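Local coordinates for 2-c-methyl-d-erythritol 2,4-cyclodiphosphate synthase (Plasmodium falciparum, PDB 4C81), which probably converts 4-diphosphocytidyl-2-C-methyl-D-erythritol 2-phosphate into 2-C-methyl-D-erythritol 2,4-cyclodiphosphate with release of CMP, a step of isoprenoid precursor synthesis, at residues A[127-130]-A[131-134]. The protein carries 1 engineered substitution. Residues are numbered along the deposited sequence; the frame is centred on the assembly and turned at random.
Sequences VPKI and SNIR. With CDP (cytidine-5'-diphosphate), chain D.
The loop leading into helix 130-145 and the first turn of that helix line part of the cytosine pocket of this synthase, and here Lys129 O accepts a backbone bond from Asn132 N at 3.1 Å. One residue on, Ile133 N donates to Ile130 O at 3.0 Å. Both bonds join residues three apart, as in a 3-10-type turn. This winding leaves two consecutive amides pointing at the base. Ile130 N donates to CDP N3 over 3.1 Å, and Ser131 N to CDP O2 over 3.0 Å. Just before them the chain passes through the cis peptide preceding Pro128, and Pro128 O comes within 2.8 Å of CDP N4. The Lys129 chain, bent at chi2 and chi4, runs alongside the nucleotide, with its CE 3.6 Å from C1' of the ribose. The CB end of the chain crosses Asn132, whose OD1 lies 3.6 Å from Lys129 CB. Ile130 sends its CD1 the other way, loosely against Ile133 CD1 at 4.4 Å; Ile130 rests on Leu46 and Ile133 on Ile51, both in the small hairpin. Arg134, its CG anti to the backbone N (chi1 171°), which carries the chain away from the turn, reaches across to the second subunit, where its guanidinium forms a salt bridge with Asp81 and a hydrogen bond with Thr84. Asp81 of that subunit also bonds CDP, so the arginine probably helps position a ligand-binding carboxylate at the interface. Main-chain amides offered to N3 and O2, with a carbonyl beside N4, match the acceptor and donor pattern of cytosine, consistent with selection of a cytidine nucleotide by the backbone itself.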
loop_
_atom_site.group_PDB
_atom_site.type_symbol
_atom_site.label_atom_id
_atom_site.label_comp_id
_atom_site.label_asym_id
_atom_site.label_seq_id
_atom_site.Cartn_x
_atom_site.Cartn_y
_atom_site.Cartn_z
ATOM N N VAL A 127 -18.773 5.210 4.231
ATOM C CA VAL A 127 -19.336 6.385 3.566
ATOM C C VAL A 127 -18.313 7.528 3.612
ATOM O O VAL A 127 -17.465 7.563 4.506
ATOM C CB VAL A 127 -20.659 6.829 4.232
ATOM C CG1 VAL A 127 -21.735 5.769 4.031
ATOM C CG2 VAL A 127 -20.454 7.111 5.710
ATOM N N PRO A 128 -18.376 8.466 2.648
ATOM C CA PRO A 128 -19.327 8.542 1.549
ATOM C C PRO A 128 -18.966 7.654 0.367
ATOM O O PRO A 128 -17.921 6.989 0.367
ATOM C CB PRO A 128 -19.253 10.015 1.140
ATOM C CG PRO A 128 -17.851 10.393 1.411
ATOM C CD PRO A 128 -17.424 9.592 2.614
ATOM N N LYS A 129 -19.846 7.666 -0.631
ATOM C CA LYS A 129 -19.686 6.889 -1.849
ATOM C C LYS A 129 -18.810 7.678 -2.833
ATOM O O LYS A 129 -19.264 8.624 -3.477
ATOM C CB LYS A 129 -21.073 6.584 -2.448
ATOM C CG LYS A 129 -21.332 5.120 -2.776
ATOM C CD LYS A 129 -20.937 4.774 -4.192
ATOM C CE LYS A 129 -21.359 3.359 -4.559
ATOM N NZ LYS A 129 -22.840 3.204 -4.608
ATOM N N ILE A 130 -17.536 7.302 -2.891
ATOM C CA ILE A 130 -16.538 7.896 -3.788
ATOM C C ILE A 130 -16.958 7.917 -5.262
ATOM O O ILE A 130 -16.685 8.888 -5.964
ATOM C CB ILE A 130 -15.161 7.174 -3.661
ATOM C CG1 ILE A 130 -14.580 7.330 -2.250
ATOM C CG2 ILE A 130 -14.162 7.719 -4.678
ATOM C CD1 ILE A 130 -14.348 8.768 -1.838
ATOM N N SER A 131 -17.621 6.863 -5.732
ATOM C CA SER A 131 -18.037 6.810 -7.141
ATOM C C SER A 131 -19.031 7.926 -7.507
ATOM O O SER A 131 -19.078 8.354 -8.662
ATOM C CB SER A 131 -18.598 5.430 -7.505
ATOM O OG SER A 131 -19.834 5.185 -6.870
ATOM N N ASN A 132 -19.803 8.402 -6.531
ATOM C CA ASN A 132 -20.733 9.517 -6.755
ATOM C C ASN A 132 -20.045 10.882 -6.842
ATOM O O ASN A 132 -20.618 11.823 -7.392
ATOM C CB ASN A 132 -21.801 9.570 -5.654
ATOM C CG ASN A 132 -22.747 8.371 -5.678
ATOM O OD1 ASN A 132 -23.405 8.075 -4.679
ATOM N ND2 ASN A 132 -22.824 7.685 -6.814
ATOM N N ILE A 133 -18.835 10.991 -6.294
ATOM C CA ILE A 133 -18.091 12.257 -6.296
ATOM C C ILE A 133 -16.736 12.156 -7.015
ATOM O O ILE A 133 -15.946 13.108 -6.986
ATOM C CB ILE A 133 -17.907 12.820 -4.852
ATOM C CG1 ILE A 133 -17.176 11.820 -3.943
ATOM C CG2 ILE A 133 -19.266 13.179 -4.252
ATOM C CD1 ILE A 133 -16.825 12.374 -2.570
ATOM N N ARG A 134 -16.501 11.027 -7.690
ATOM C CA ARG A 134 -15.232 10.750 -8.375
ATOM C C ARG A 134 -14.837 11.848 -9.356
ATOM O O ARG A 134 -13.703 12.327 -9.329
ATOM C CB ARG A 134 -15.299 9.408 -9.116
ATOM C CG ARG A 134 -14.100 9.141 -10.023
ATOM C CD ARG A 134 -14.254 7.884 -10.853
ATOM N NE ARG A 134 -13.664 6.715 -10.204
ATOM C CZ ARG A 134 -14.329 5.646 -9.761
ATOM N NH1 ARG A 134 -15.652 5.538 -9.884
ATOM N NH2 ARG A 134 -13.649 4.657 -9.196
HETATM O O3B CDP D . -18.318 -5.979 -1.569
HETATM P PB CDP D . -17.496 -5.262 -2.769
HETATM O O1B CDP D . -16.183 -6.152 -2.944
HETATM O O2B CDP D . -18.269 -5.198 -4.036
HETATM O O3A CDP D . -16.961 -3.833 -2.242
HETATM P PA CDP D . -17.854 -2.776 -1.410
HETATM O O1A CDP D . -19.131 -3.370 -0.957
HETATM O O2A CDP D . -16.958 -2.148 -0.417
HETATM O "O5'" CDP D . -18.186 -1.661 -2.519
HETATM C "C5'" CDP D . -18.515 -2.004 -3.871
HETATM C "C4'" CDP D . -18.353 -0.784 -4.780
HETATM O "O4'" CDP D . -19.031 0.327 -4.140
HETATM C "C3'" CDP D . -16.892 -0.347 -4.867
HETATM O "O3'" CDP D . -16.216 -1.054 -5.912
HETATM C "C2'" CDP D . -17.042 1.128 -5.218
HETATM O "O2'" CDP D . -17.287 1.282 -6.620
HETATM C "C1'" CDP D . -18.299 1.553 -4.441
HETATM N N1 CDP D . -17.881 2.294 -3.212
HETATM C C2 CDP D . -17.393 3.607 -3.339
HETATM O O2 CDP D . -17.308 4.140 -4.445
HETATM N N3 CDP D . -17.000 4.308 -2.198
HETATM C C4 CDP D . -17.076 3.734 -0.932
HETATM N N4 CDP D . -16.690 4.446 0.124
HETATM C C5 CDP D . -17.562 2.438 -0.793
HETATM C C6 CDP D . -17.960 1.721 -1.921
#